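Local coordinates for hypothetical protein MJ1460 (Methanocaldococcus jannaschii DSM 2661, PDB 2OSO), which is of unknown function but carries a V4R domain of the vinyl-4-reductase family and binds a zinc ion, at residues M2-M5 with F9-I12; I28-F33 with P105-V110; V39-V44 with T51-I56; E71-F76 with L84-N89; V138-C143 with D149-E154. The protein carries 3 engineered substitutions. All blocks are in the same frame, centred on the assembly; numbering follows the deposited sequence. Where two conformers were deposited one is given.

Contact 1: residues M2-M5 with F9-I12; sequences MAFM and FPDI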
# COMPACT_ATOMS: atom_id res chain seq x y z
N MSE A 2 -22.47 3.97 3.48
CA MSE A 2 -22.11 3.66 2.09
C MSE A 2 -21.22 2.43 2.08
O MSE A 2 -20.39 2.29 2.98
CB MSE A 2 -21.36 4.83 1.43
CG MSE A 2 -22.15 6.16 1.30
SE MSE A 2 -23.77 6.04 0.25
CE MSE A 2 -25.06 5.53 1.61
N ALA A 3 -21.42 1.55 1.10
CA ALA A 3 -20.61 0.34 0.98
C ALA A 3 -19.15 0.73 0.76
O ALA A 3 -18.27 0.20 1.43
CB ALA A 3 -21.08 -0.54 -0.18
N PHE A 4 -18.91 1.69 -0.14
CA PHE A 4 -17.55 2.16 -0.47
C PHE A 4 -17.41 3.64 -0.23
O PHE A 4 -18.18 4.45 -0.76
CB PHE A 4 -17.22 1.84 -1.93
CG PHE A 4 -17.17 0.38 -2.22
CD1 PHE A 4 -16.26 -0.43 -1.56
CD2 PHE A 4 -18.06 -0.20 -3.12
CE1 PHE A 4 -16.21 -1.79 -1.80
CE2 PHE A 4 -18.02 -1.57 -3.37
CZ PHE A 4 -17.10 -2.36 -2.72
N MSE A 5 -16.46 4.00 0.61
CA MSE A 5 -16.24 5.39 0.95
C MSE A 5 -15.33 6.12 -0.08
O MSE A 5 -15.23 7.32 -0.02
CB MSE A 5 -15.62 5.51 2.37
CG MSE A 5 -16.48 4.92 3.52
SE MSE A 5 -18.14 5.93 3.97
CE MSE A 5 -19.23 4.47 4.75
N PHE A 9 -12.48 2.14 -5.00
CA PHE A 9 -12.69 0.83 -4.32
C PHE A 9 -13.47 -0.27 -5.12
O PHE A 9 -13.02 -1.41 -5.17
CB PHE A 9 -13.28 1.02 -2.92
CG PHE A 9 -12.37 1.67 -1.94
CD1 PHE A 9 -11.01 1.83 -2.18
CD2 PHE A 9 -12.87 2.02 -0.69
CE1 PHE A 9 -10.16 2.38 -1.20
CE2 PHE A 9 -12.01 2.58 0.31
CZ PHE A 9 -10.68 2.76 0.03
N PRO A 10 -14.64 0.02 -5.71
CA PRO A 10 -15.19 -1.07 -6.52
C PRO A 10 -14.29 -1.62 -7.62
O PRO A 10 -14.30 -2.81 -7.90
CB PRO A 10 -16.48 -0.48 -7.11
CG PRO A 10 -16.43 1.02 -6.81
CD PRO A 10 -15.53 1.20 -5.64
N ASP A 11 -13.53 -0.76 -8.25
CA ASP A 11 -12.64 -1.14 -9.35
C ASP A 11 -11.51 -2.04 -8.83
O ASP A 11 -11.13 -3.03 -9.47
CB ASP A 11 -12.06 0.15 -9.99
CG ASP A 11 -13.14 1.11 -10.46
OD1 ASP A 11 -13.77 0.80 -11.46
OD2 ASP A 11 -13.35 2.17 -9.82
N ILE A 12 -10.97 -1.72 -7.66
CA ILE A 12 -9.92 -2.55 -7.06
C ILE A 12 -10.41 -3.99 -6.82
O ILE A 12 -9.67 -4.93 -7.08
CB ILE A 12 -9.32 -1.91 -5.77
CG1 ILE A 12 -8.44 -0.71 -6.12
CG2 ILE A 12 -8.49 -2.93 -4.99
CD1 ILE A 12 -8.76 0.51 -5.29
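F4 sets CG anti to its own carbonyl carbon, with chi1 at -64°. This rotation lays the F4 ring on F9 CB and P10, at the start of helix 9-15. The contact joins the N-terminal arm of the chain to the first turn of that helix. P10 lies over one face of the F4 ring. Its CD is 4.2 Å from the centroid of the F4 ring and 27° off the normal, a CH-pi contact. The nearest ring atom to P10 CD is F4 CD2, at 3.8 Å. F9 meets the same ring with its CB rather than with its own ring. F9 CB is 3.6 Å from F4 CD1. A chi1 of -67° places the F9 ring with F4 CD1 at its edge. The two phenylalanines are therefore not stacked. No hydrogen bond crosses the contact, so the two segments meet here by apolar surface alone. The second subunit lies against the helix side: F9 packs on its L38, and D11 forms a salt bridge with K112 of that subunit. The selenomethionine M5 adds little, and its side chain leads off. It comes nearest through its backbone, with M5 N 4.3 Å from F9 CD2.

Contact 2: residues I28-F33 with P105-V110; sequences IPMPYF and PPYQWV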
# COMPACT_ATOMS: atom_id res chain seq x y z
N ILE A 28 4.49 -0.52 -7.29
CA ILE A 28 4.98 0.42 -6.28
C ILE A 28 6.04 -0.24 -5.41
O ILE A 28 5.81 -1.36 -4.91
CB ILE A 28 3.82 0.98 -5.44
CG1 ILE A 28 4.23 2.25 -4.72
CG2 ILE A 28 3.28 -0.02 -4.40
CD1 ILE A 28 3.05 2.92 -3.99
N PRO A 29 7.21 0.41 -5.25
CA PRO A 29 8.23 -0.04 -4.27
C PRO A 29 7.69 -0.20 -2.82
O PRO A 29 7.03 0.72 -2.29
CB PRO A 29 9.25 1.07 -4.30
CG PRO A 29 9.10 1.73 -5.61
CD PRO A 29 7.65 1.63 -5.97
N MSE A 30 7.96 -1.36 -2.23
CA MSE A 30 7.51 -1.74 -0.87
C MSE A 30 7.64 -0.66 0.22
O MSE A 30 6.74 -0.52 1.04
CB MSE A 30 8.23 -3.03 -0.40
CG MSE A 30 7.61 -3.71 0.82
SE MSE A 30 5.93 -4.61 0.35
CE MSE A 30 5.09 -4.79 2.09
N PRO A 31 8.74 0.11 0.24
CA PRO A 31 8.83 1.20 1.27
C PRO A 31 7.63 2.19 1.28
O PRO A 31 7.23 2.65 2.36
CB PRO A 31 10.16 1.88 0.93
CG PRO A 31 10.97 0.79 0.26
CD PRO A 31 9.95 0.07 -0.60
N TYR A 32 7.04 2.44 0.12
CA TYR A 32 5.92 3.35 -0.00
C TYR A 32 4.59 2.71 0.39
O TYR A 32 3.68 3.38 0.90
CB TYR A 32 5.85 3.87 -1.44
CG TYR A 32 7.03 4.74 -1.81
CD1 TYR A 32 7.24 5.97 -1.16
CD2 TYR A 32 7.90 4.38 -2.84
CE1 TYR A 32 8.28 6.78 -1.51
CE2 TYR A 32 8.95 5.20 -3.19
CZ TYR A 32 9.15 6.38 -2.52
OH TYR A 32 10.17 7.21 -2.84
N PHE A 33 4.48 1.41 0.15
CA PHE A 33 3.37 0.61 0.62
C PHE A 33 3.41 0.62 2.16
O PHE A 33 2.44 0.88 2.79
CB PHE A 33 3.49 -0.81 0.04
CG PHE A 33 2.39 -1.75 0.47
CD1 PHE A 33 2.46 -2.41 1.68
CD2 PHE A 33 1.34 -2.02 -0.36
CE1 PHE A 33 1.46 -3.29 2.06
CE2 PHE A 33 0.33 -2.91 0.03
CZ PHE A 33 0.38 -3.51 1.23
N PRO A 105 10.94 -13.05 0.41
CA PRO A 105 9.89 -12.20 0.96
C PRO A 105 10.26 -10.71 0.78
O PRO A 105 11.35 -10.42 0.33
CB PRO A 105 9.88 -12.56 2.43
CG PRO A 105 11.38 -12.78 2.70
CD PRO A 105 11.88 -13.49 1.47
N PRO A 106 9.33 -9.80 1.06
CA PRO A 106 9.74 -8.39 1.07
C PRO A 106 10.62 -8.05 2.28
O PRO A 106 10.79 -8.87 3.19
CB PRO A 106 8.39 -7.62 1.12
CG PRO A 106 7.34 -8.60 1.07
CD PRO A 106 7.88 -9.96 1.27
N TYR A 107 11.17 -6.84 2.25
CA TYR A 107 11.91 -6.27 3.36
C TYR A 107 13.20 -7.00 3.68
O TYR A 107 13.53 -7.08 4.84
CB TYR A 107 11.06 -6.23 4.63
CG TYR A 107 9.82 -5.41 4.49
CD1 TYR A 107 9.91 -4.08 4.14
CD2 TYR A 107 8.58 -5.94 4.77
CE1 TYR A 107 8.81 -3.30 4.02
CE2 TYR A 107 7.44 -5.16 4.67
CZ TYR A 107 7.57 -3.82 4.29
OH TYR A 107 6.48 -2.98 4.14
N GLN A 108 13.88 -7.55 2.68
CA GLN A 108 15.20 -8.20 2.90
C GLN A 108 16.35 -7.22 3.24
O GLN A 108 17.42 -7.62 3.75
CB GLN A 108 15.55 -9.06 1.69
CG GLN A 108 14.65 -10.25 1.45
CD GLN A 108 14.94 -10.91 0.10
OE1 GLN A 108 16.10 -11.09 -0.25
NE2 GLN A 108 13.91 -11.17 -0.70
N TRP A 109 16.13 -5.95 2.95
CA TRP A 109 17.02 -4.85 3.37
C TRP A 109 16.86 -4.53 4.87
O TRP A 109 17.56 -3.67 5.40
CB TRP A 109 16.78 -3.60 2.53
CG TRP A 109 15.32 -3.22 2.36
CD1 TRP A 109 14.47 -3.59 1.34
CD2 TRP A 109 14.54 -2.40 3.24
NE1 TRP A 109 13.22 -3.08 1.56
CE2 TRP A 109 13.23 -2.35 2.71
CE3 TRP A 109 14.81 -1.72 4.42
CZ2 TRP A 109 12.22 -1.64 3.34
CZ3 TRP A 109 13.80 -1.03 5.04
CH2 TRP A 109 12.54 -0.99 4.52
N VAL A 110 15.92 -5.21 5.55
CA VAL A 110 15.74 -5.05 7.00
C VAL A 110 16.45 -6.11 7.84
O VAL A 110 16.30 -7.31 7.63
CB VAL A 110 14.23 -5.04 7.39
CG1 VAL A 110 14.07 -4.94 8.88
CG2 VAL A 110 13.51 -3.91 6.73
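A Met-aromatic contact joins selenomethionine M30 to Y107, in a loop within the V4R range. The same loop carries P106, whose side chain is about 7 Å from the zinc ion. M30 was modelled in two conformers, and the details of its side chain hold for one of them. CG is anti to the backbone N (chi1 -165°) and the chain bends at chi2, which carries M30 across the Y107 ring. M30 CG rests over one face, 3.4 Å from Y107 CE1. SE lies obliquely, 4.9 Å from the centroid of the Y107 ring, and is 4.0 Å from P106 CB. P31 makes a lighter touch, with its CG 4.1 Å from W109 CZ2. Y107 and W109 both belong to a type I turn, Y107 to V110, closed by V110 N to Y107 O at 3.1 Å. With an alanine in place of Y107, M30 would probably lose the ring under its CG, and a gap would open between helix and loop. P106 O accepts from H117 NE2, and H117 is a zinc ligand. Segment 105-110 runs from strand 98-103 toward helix 118-132, where P106 packs on I120 and F33 on F119. Just before helix 30-44, I28 and P29 pair antiparallel with a strand of the second subunit.

Contact 3: residues V39-V44 with T51-I56; sequences VIFDKV and TSLYEI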
# COMPACT_ATOMS: atom_id res chain seq x y z
N VAL A 39 1.27 5.94 7.88
CA VAL A 39 0.51 7.20 7.91
C VAL A 39 -0.95 6.97 8.37
O VAL A 39 -1.46 7.72 9.19
CB VAL A 39 0.62 8.00 6.57
CG1 VAL A 39 -0.39 9.14 6.53
CG2 VAL A 39 2.08 8.49 6.34
N ILE A 40 -1.59 5.92 7.88
CA ILE A 40 -2.98 5.66 8.26
C ILE A 40 -3.16 5.04 9.66
O ILE A 40 -4.27 5.08 10.19
CB ILE A 40 -3.75 4.85 7.20
CG1 ILE A 40 -5.27 5.02 7.39
CG2 ILE A 40 -3.41 3.35 7.22
CD1 ILE A 40 -6.04 4.38 6.31
N PHE A 41 -2.10 4.48 10.26
CA PHE A 41 -2.13 4.09 11.66
C PHE A 41 -2.03 5.30 12.58
O PHE A 41 -2.65 5.32 13.63
CB PHE A 41 -1.02 3.09 12.00
CG PHE A 41 -1.38 1.65 11.72
CD1 PHE A 41 -1.89 1.28 10.50
CD2 PHE A 41 -1.17 0.67 12.68
CE1 PHE A 41 -2.20 -0.04 10.24
CE2 PHE A 41 -1.46 -0.65 12.43
CZ PHE A 41 -1.97 -1.01 11.20
N ASP A 42 -1.22 6.29 12.22
CA ASP A 42 -1.23 7.57 12.92
C ASP A 42 -2.62 8.21 12.95
O ASP A 42 -2.97 8.83 13.94
CB ASP A 42 -0.31 8.55 12.23
CG ASP A 42 1.05 8.53 12.79
OD1 ASP A 42 1.24 9.13 13.88
OD2 ASP A 42 1.94 7.96 12.15
N LYS A 43 -3.37 8.08 11.86
CA LYS A 43 -4.75 8.57 11.79
C LYS A 43 -5.75 7.65 12.51
O LYS A 43 -6.62 8.14 13.21
CB LYS A 43 -5.19 8.77 10.32
CG LYS A 43 -4.37 9.85 9.57
CD LYS A 43 -5.18 11.11 9.20
CE LYS A 43 -4.85 12.31 10.07
NZ LYS A 43 -5.68 13.52 9.71
N VAL A 44 -5.66 6.33 12.31
CA VAL A 44 -6.42 5.38 13.15
C VAL A 44 -6.20 5.84 14.60
O VAL A 44 -7.15 6.20 15.29
CB VAL A 44 -5.98 3.84 12.96
CG1 VAL A 44 -6.53 2.93 14.08
CG2 VAL A 44 -6.38 3.29 11.58
N THR A 51 -5.70 -0.85 15.78
CA THR A 51 -5.70 -2.21 15.15
C THR A 51 -4.25 -2.75 15.03
O THR A 51 -3.35 -2.22 15.68
CB THR A 51 -6.52 -2.23 13.78
OG1 THR A 51 -6.67 -3.58 13.29
CG2 THR A 51 -5.89 -1.33 12.74
N SER A 52 -4.01 -3.82 14.28
CA SER A 52 -2.61 -4.25 14.03
C SER A 52 -2.41 -4.68 12.59
O SER A 52 -3.36 -4.96 11.90
CB SER A 52 -2.24 -5.40 14.95
OG SER A 52 -2.82 -6.58 14.51
N LEU A 53 -1.17 -4.71 12.14
CA LEU A 53 -0.87 -5.22 10.81
C LEU A 53 -1.31 -6.71 10.62
O LEU A 53 -1.71 -7.11 9.53
CB LEU A 53 0.61 -5.04 10.50
CG LEU A 53 0.93 -3.58 10.09
CD1 LEU A 53 2.38 -3.38 9.95
CD2 LEU A 53 0.24 -3.26 8.75
N TYR A 54 -1.20 -7.51 11.67
CA TYR A 54 -1.71 -8.88 11.65
C TYR A 54 -3.21 -8.90 11.41
O TYR A 54 -3.71 -9.62 10.54
CB TYR A 54 -1.38 -9.55 12.96
CG TYR A 54 -1.81 -11.01 13.01
CD1 TYR A 54 -1.01 -11.98 12.48
CD2 TYR A 54 -2.99 -11.38 13.62
CE1 TYR A 54 -1.39 -13.33 12.51
CE2 TYR A 54 -3.38 -12.75 13.65
CZ TYR A 54 -2.56 -13.71 13.11
OH TYR A 54 -2.91 -15.07 13.10
N GLU A 55 -3.95 -8.14 12.17
CA GLU A 55 -5.40 -8.15 11.99
C GLU A 55 -5.86 -7.63 10.63
O GLU A 55 -6.74 -8.20 9.99
CB GLU A 55 -6.06 -7.40 13.13
CG GLU A 55 -5.89 -8.11 14.45
CD GLU A 55 -6.35 -7.26 15.60
OE1 GLU A 55 -7.46 -6.65 15.48
OE2 GLU A 55 -5.60 -7.22 16.61
N ILE A 56 -5.21 -6.58 10.13
CA ILE A 56 -5.44 -6.14 8.76
C ILE A 56 -5.09 -7.20 7.69
O ILE A 56 -5.80 -7.36 6.70
CB ILE A 56 -4.70 -4.77 8.46
CG1 ILE A 56 -5.11 -3.68 9.45
CG2 ILE A 56 -4.98 -4.31 7.02
CD1 ILE A 56 -6.59 -3.22 9.24
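T51 begins the run, and it meets both V44 and F41 of helix 30-44. Its backbone N is 4.2 Å from V44 CG1, and T51 CG2 is also 4.2 Å from F41 CZ. S52 follows with its backbone toward the ring: S52 C lies in the plane of F41 at the ring edge, 3.9 Å from CZ. Its side chain turns to its own helix instead. S52 is the N-cap residue of helix 53-64; its OG accepts from E55 N at 3.0 Å, nearly straight at 170°. L53 then brings both N and CD2 to F41 CZ, the latter at 4.0 Å. One turn on from S52, I56 CG1 closes the row at 4.5 Å from F41 CZ. The F41 ring thus enters edge-first at the start of the helix. It is placed there by a chi1 of -85°, with CG on the side of the backbone N. An alanine at F41 would probably leave L53 CD2 and the S52 backbone without their partner and open a gap between the helices. E55 N is capped by S52 OG, and L53 N bonds to E6 of the second subunit. No hydrogen bond joins the two segments: an apolar ring edge rests on peptide backbone and on the L53 and I56 side chains by van der Waals contact.

Contact 4: residues E71-F76 with L84-N89; sequences ELKKIF and LEIDEN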
# COMPACT_ATOMS: atom_id res chain seq x y z
N GLU A 71 -3.91 -21.69 -5.48
CA GLU A 71 -4.32 -20.32 -5.68
C GLU A 71 -3.65 -19.37 -4.66
O GLU A 71 -3.25 -18.26 -5.02
CB GLU A 71 -5.86 -20.22 -5.62
CG GLU A 71 -6.37 -18.90 -6.11
CD GLU A 71 -7.90 -18.87 -6.43
OE1 GLU A 71 -8.66 -19.81 -6.13
OE2 GLU A 71 -8.33 -17.85 -6.99
N LEU A 72 -3.53 -19.82 -3.42
CA LEU A 72 -2.78 -19.06 -2.40
C LEU A 72 -1.34 -18.78 -2.84
O LEU A 72 -0.81 -17.65 -2.69
CB LEU A 72 -2.81 -19.82 -1.07
CG LEU A 72 -2.12 -19.22 0.17
CD1 LEU A 72 -2.31 -17.71 0.31
CD2 LEU A 72 -2.59 -19.93 1.41
N LYS A 73 -0.69 -19.83 -3.36
CA LYS A 73 0.68 -19.73 -3.85
C LYS A 73 0.79 -18.72 -5.00
O LYS A 73 1.78 -17.94 -5.08
CB LYS A 73 1.21 -21.11 -4.26
CG LYS A 73 1.40 -22.11 -3.08
CD LYS A 73 1.83 -23.50 -3.60
CE LYS A 73 2.18 -24.45 -2.47
NZ LYS A 73 2.34 -25.91 -2.88
N LYS A 74 -0.20 -18.76 -5.90
CA LYS A 74 -0.24 -17.88 -7.05
C LYS A 74 -0.40 -16.41 -6.66
O LYS A 74 0.27 -15.56 -7.19
CB LYS A 74 -1.37 -18.28 -7.98
CG LYS A 74 -1.24 -17.69 -9.37
CD LYS A 74 -2.58 -17.78 -10.10
CE LYS A 74 -2.42 -18.06 -11.62
N ILE A 75 -1.33 -16.13 -5.77
CA ILE A 75 -1.51 -14.77 -5.23
C ILE A 75 -0.21 -14.21 -4.66
O ILE A 75 0.12 -13.06 -4.88
CB ILE A 75 -2.59 -14.72 -4.14
CG1 ILE A 75 -3.96 -14.96 -4.78
CG2 ILE A 75 -2.54 -13.37 -3.41
CD1 ILE A 75 -5.09 -15.31 -3.80
N PHE A 76 0.56 -15.02 -3.93
CA PHE A 76 1.84 -14.53 -3.39
C PHE A 76 2.85 -14.17 -4.50
O PHE A 76 3.55 -13.16 -4.40
CB PHE A 76 2.43 -15.48 -2.36
CG PHE A 76 2.01 -15.16 -0.94
CD1 PHE A 76 0.68 -15.19 -0.59
CD2 PHE A 76 2.95 -14.82 0.01
CE1 PHE A 76 0.26 -14.84 0.67
CE2 PHE A 76 2.55 -14.48 1.29
CZ PHE A 76 1.21 -14.52 1.63
N LEU A 84 5.82 -19.21 -1.68
CA LEU A 84 5.23 -19.81 -0.52
C LEU A 84 5.39 -21.34 -0.65
O LEU A 84 5.04 -21.92 -1.66
CB LEU A 84 3.74 -19.40 -0.49
CG LEU A 84 2.93 -19.36 0.79
CD1 LEU A 84 3.69 -18.66 1.91
CD2 LEU A 84 1.51 -18.71 0.53
N GLU A 85 5.97 -21.96 0.36
CA GLU A 85 6.19 -23.40 0.40
C GLU A 85 5.16 -24.02 1.35
O GLU A 85 5.23 -23.83 2.56
CB GLU A 85 7.63 -23.72 0.84
CG GLU A 85 8.67 -23.11 -0.09
CD GLU A 85 10.13 -23.35 0.31
OE1 GLU A 85 10.44 -24.09 1.28
OE2 GLU A 85 10.99 -22.75 -0.38
N ILE A 86 4.22 -24.77 0.78
CA ILE A 86 3.14 -25.44 1.52
C ILE A 86 2.94 -26.82 0.90
O ILE A 86 2.68 -26.92 -0.30
CB ILE A 86 1.76 -24.70 1.42
CG1 ILE A 86 1.94 -23.17 1.50
CG2 ILE A 86 0.77 -25.24 2.45
CD1 ILE A 86 0.63 -22.35 1.73
N ASP A 87 3.07 -27.86 1.71
CA ASP A 87 2.76 -29.23 1.32
C ASP A 87 1.30 -29.52 1.66
O ASP A 87 0.99 -29.89 2.78
CB ASP A 87 3.69 -30.19 2.06
CG ASP A 87 3.59 -31.65 1.55
OD1 ASP A 87 2.57 -31.99 0.90
OD2 ASP A 87 4.54 -32.44 1.80
N GLU A 88 0.42 -29.38 0.67
CA GLU A 88 -1.01 -29.55 0.86
C GLU A 88 -1.46 -30.97 1.23
O GLU A 88 -2.35 -31.17 2.06
CB GLU A 88 -1.68 -29.15 -0.44
CG GLU A 88 -3.12 -29.47 -0.54
CD GLU A 88 -3.71 -28.90 -1.81
OE1 GLU A 88 -2.94 -28.30 -2.60
OE2 GLU A 88 -4.92 -29.03 -1.99
N ASN A 89 -0.88 -31.96 0.58
CA ASN A 89 -1.22 -33.35 0.89
C ASN A 89 -0.83 -33.74 2.33
O ASN A 89 -1.54 -34.51 2.99
CB ASN A 89 -0.62 -34.27 -0.18
CG ASN A 89 -1.48 -34.30 -1.46
OD1 ASN A 89 -2.52 -33.62 -1.56
ND2 ASN A 89 -1.06 -35.12 -2.44
O HOH W 1 4.12 -18.10 -3.96
O HOH W 2 5.22 -25.89 -1.96
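L84 fits between L72 and F76, and here the contact is close. L84 CD2 sits over one face of the F76 ring, 3.9 Å from the centroid and 15° off the normal, a CH-pi contact. The same methyl is 3.7 Å from L72 CG. Two torsions bring it in: L84 CG is anti to the backbone N (chi1 -155°), and so is L72 CG. L72 CD2 then reaches I86 CD1 at 4.0 Å, the two side chains crossing at about a right angle. L124 of helix 118-132 and L102 of strand 98-103 also pack on L84. The K73 side is looser and watery. K73 runs extended past L84 to I86, just beyond the strand, and its NZ donates to I86 O at 2.8 Å, in the carbonyl plane. One water accepts from both K73 NZ and I86 N, giving a second grip on the same residue. A second water gives a hydrogen to K73 O at 2.6 Å and accepts from L84 N at 3.1 Å. It links the helix backbone to the strand where the two do not bond directly. The whole is a helix laid over a strand at the edge of this chain's antiparallel sheet: helix 69-79 turns back into strand 83-85, with apolar side chains inside and lysine and water outside.

Contact 5: residues V138-C143 with D149-E154; sequences VNEVEC and DKCVFE. With ZN (zinc ion), chain B.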
# COMPACT_ATOMS: atom_id res chain seq x y z
N VAL A 138 -1.56 -17.89 13.03
CA VAL A 138 -0.28 -18.07 12.32
C VAL A 138 0.76 -17.18 12.99
O VAL A 138 0.57 -15.96 13.16
CB VAL A 138 -0.44 -17.75 10.81
CG1 VAL A 138 0.92 -17.93 10.00
CG2 VAL A 138 -1.56 -18.62 10.21
N ASN A 139 1.85 -17.81 13.41
CA ASN A 139 2.88 -17.15 14.14
C ASN A 139 4.24 -17.38 13.46
O ASN A 139 4.64 -18.49 13.22
CB ASN A 139 2.88 -17.67 15.58
CG ASN A 139 3.96 -17.05 16.43
OD1 ASN A 139 4.18 -15.82 16.43
ND2 ASN A 139 4.63 -17.88 17.22
N GLU A 140 4.94 -16.30 13.13
CA GLU A 140 6.17 -16.40 12.39
C GLU A 140 7.23 -16.66 13.45
O GLU A 140 7.36 -15.89 14.39
CB GLU A 140 6.48 -15.12 11.57
CG GLU A 140 7.72 -15.28 10.67
CD GLU A 140 8.04 -14.03 9.86
OE1 GLU A 140 7.57 -12.95 10.25
OE2 GLU A 140 8.77 -14.14 8.86
N VAL A 141 7.96 -17.76 13.29
CA VAL A 141 8.94 -18.21 14.27
C VAL A 141 10.36 -18.09 13.75
O VAL A 141 11.29 -18.12 14.54
CB VAL A 141 8.61 -19.69 14.71
CG1 VAL A 141 7.16 -19.80 15.35
CG2 VAL A 141 8.74 -20.66 13.51
N GLU A 142 10.56 -18.01 12.44
CA GLU A 142 11.90 -17.67 11.89
C GLU A 142 11.71 -16.70 10.72
O GLU A 142 10.69 -16.75 10.03
CB GLU A 142 12.68 -18.90 11.37
CG GLU A 142 12.74 -20.10 12.25
CD GLU A 142 13.51 -21.28 11.61
OE1 GLU A 142 14.19 -21.12 10.57
OE2 GLU A 142 13.41 -22.39 12.15
N CYS A 143 12.70 -15.86 10.46
CA CYS A 143 12.51 -14.78 9.44
C CYS A 143 13.84 -14.44 8.75
O CYS A 143 14.89 -14.51 9.37
CB CYS A 143 11.91 -13.57 10.15
SG CYS A 143 11.55 -12.11 9.17
N ASP A 149 17.44 -18.08 5.78
CA ASP A 149 17.27 -18.15 4.31
C ASP A 149 15.84 -18.11 3.86
O ASP A 149 15.58 -17.79 2.72
CB ASP A 149 17.89 -19.43 3.74
CG ASP A 149 19.38 -19.52 3.99
OD1 ASP A 149 20.08 -18.49 3.88
OD2 ASP A 149 19.83 -20.64 4.30
N LYS A 150 14.91 -18.47 4.75
CA LYS A 150 13.50 -18.48 4.45
C LYS A 150 12.80 -18.05 5.73
O LYS A 150 13.34 -18.24 6.82
CB LYS A 150 13.04 -19.91 4.09
CG LYS A 150 13.77 -20.53 2.89
CD LYS A 150 13.11 -21.81 2.49
CE LYS A 150 13.85 -22.53 1.41
NZ LYS A 150 13.28 -23.89 1.34
N CYS A 151 11.61 -17.44 5.60
CA CYS A 151 10.75 -17.23 6.78
C CYS A 151 9.95 -18.50 7.03
O CYS A 151 9.58 -19.20 6.07
CB CYS A 151 9.82 -16.05 6.58
SG CYS A 151 10.57 -14.41 6.10
N VAL A 152 9.66 -18.77 8.30
CA VAL A 152 8.91 -19.94 8.73
C VAL A 152 7.76 -19.53 9.64
O VAL A 152 7.92 -18.82 10.64
CB VAL A 152 9.80 -20.95 9.45
CG1 VAL A 152 8.96 -22.17 9.90
CG2 VAL A 152 10.97 -21.37 8.57
N PHE A 153 6.58 -20.03 9.27
CA PHE A 153 5.33 -19.76 9.97
C PHE A 153 4.74 -21.06 10.55
O PHE A 153 4.59 -22.06 9.83
CB PHE A 153 4.33 -19.12 9.03
CG PHE A 153 4.84 -17.83 8.35
CD1 PHE A 153 5.57 -17.89 7.15
CD2 PHE A 153 4.54 -16.58 8.88
CE1 PHE A 153 6.01 -16.71 6.50
CE2 PHE A 153 5.01 -15.38 8.24
CZ PHE A 153 5.70 -15.46 7.03
N GLU A 154 4.39 -20.99 11.82
CA GLU A 154 3.66 -22.03 12.56
C GLU A 154 2.14 -21.78 12.41
O GLU A 154 1.66 -20.66 12.72
CB GLU A 154 4.03 -21.84 14.02
CG GLU A 154 4.18 -23.01 14.87
CD GLU A 154 5.09 -22.65 16.06
OE1 GLU A 154 4.83 -21.57 16.69
OE2 GLU A 154 6.10 -23.35 16.31
ZN ZN B . 9.87 -13.04 7.80
O HOH W 3 14.38 -20.65 8.09
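E140 and F153 face each other across the hairpin of strands 135-142 and 151-158. They form a non-hydrogen-bonded antiparallel pair, and E140 leads from it to the zinc ion. E140 CB lies 3.6 Å from F153 CD2. CG stands over the face of the F153 ring, 4.1 Å from the centroid. CD stays close, 3.7 Å from F153 CE2, with the carboxylate only 11° from parallel to the ring. At the tip, E140 OE2 binds zinc at 1.9 Å. E140 OE1 stays 3.4 Å from the metal, so the carboxylate binds through one oxygen. The reach follows from an extended chain, with CG anti to the backbone N (chi1 -174°). C143 SG binds zinc at 2.4 Å and C151 SG at 2.3 Å. H117 ND1 completes the site. Between E140 and E142 the register shifts by one residue in a classic beta bulge, with V141 and E142 both facing V152. V152 O accepts from two donors there, V141 N nearly along the C=O axis and E142 N on a lone pair. On the other face of the sheet, E142 lies alongside V152. F153 also packs on I120, A121 and L124 of helix 118-132. Two sulfurs, one carboxylate oxygen and one imidazole nitrogen fill the four positions. With all ligands from the protein, three of them from this hairpin, the zinc ties its end to H117 just before helix 118-132.

In the fold
Contacts 2, 3 and 4 are largely buried, contact 5 partly so, and contact 1 lies toward the surface, about 34 Å from contact 5 between centres. Contacts 2 and 3 share helix 30-44, and with contact 1 they touch the second subunit. Contacts 4 and 5 belong to the same antiparallel sheet and are joined by the salt bridge of E85 with K150. P105 of contact 2 packs on the zinc ligand C151, and Y54 OH of contact 3 probably hydrogen-bonds V138 N of contact 5. No hydrogen bond crosses contacts 1 to 3; van der Waals, CH-pi or Met-aromatic contacts hold them. Contact 4 adds a lysine and waters, and contact 5 adds strand pairing and metal.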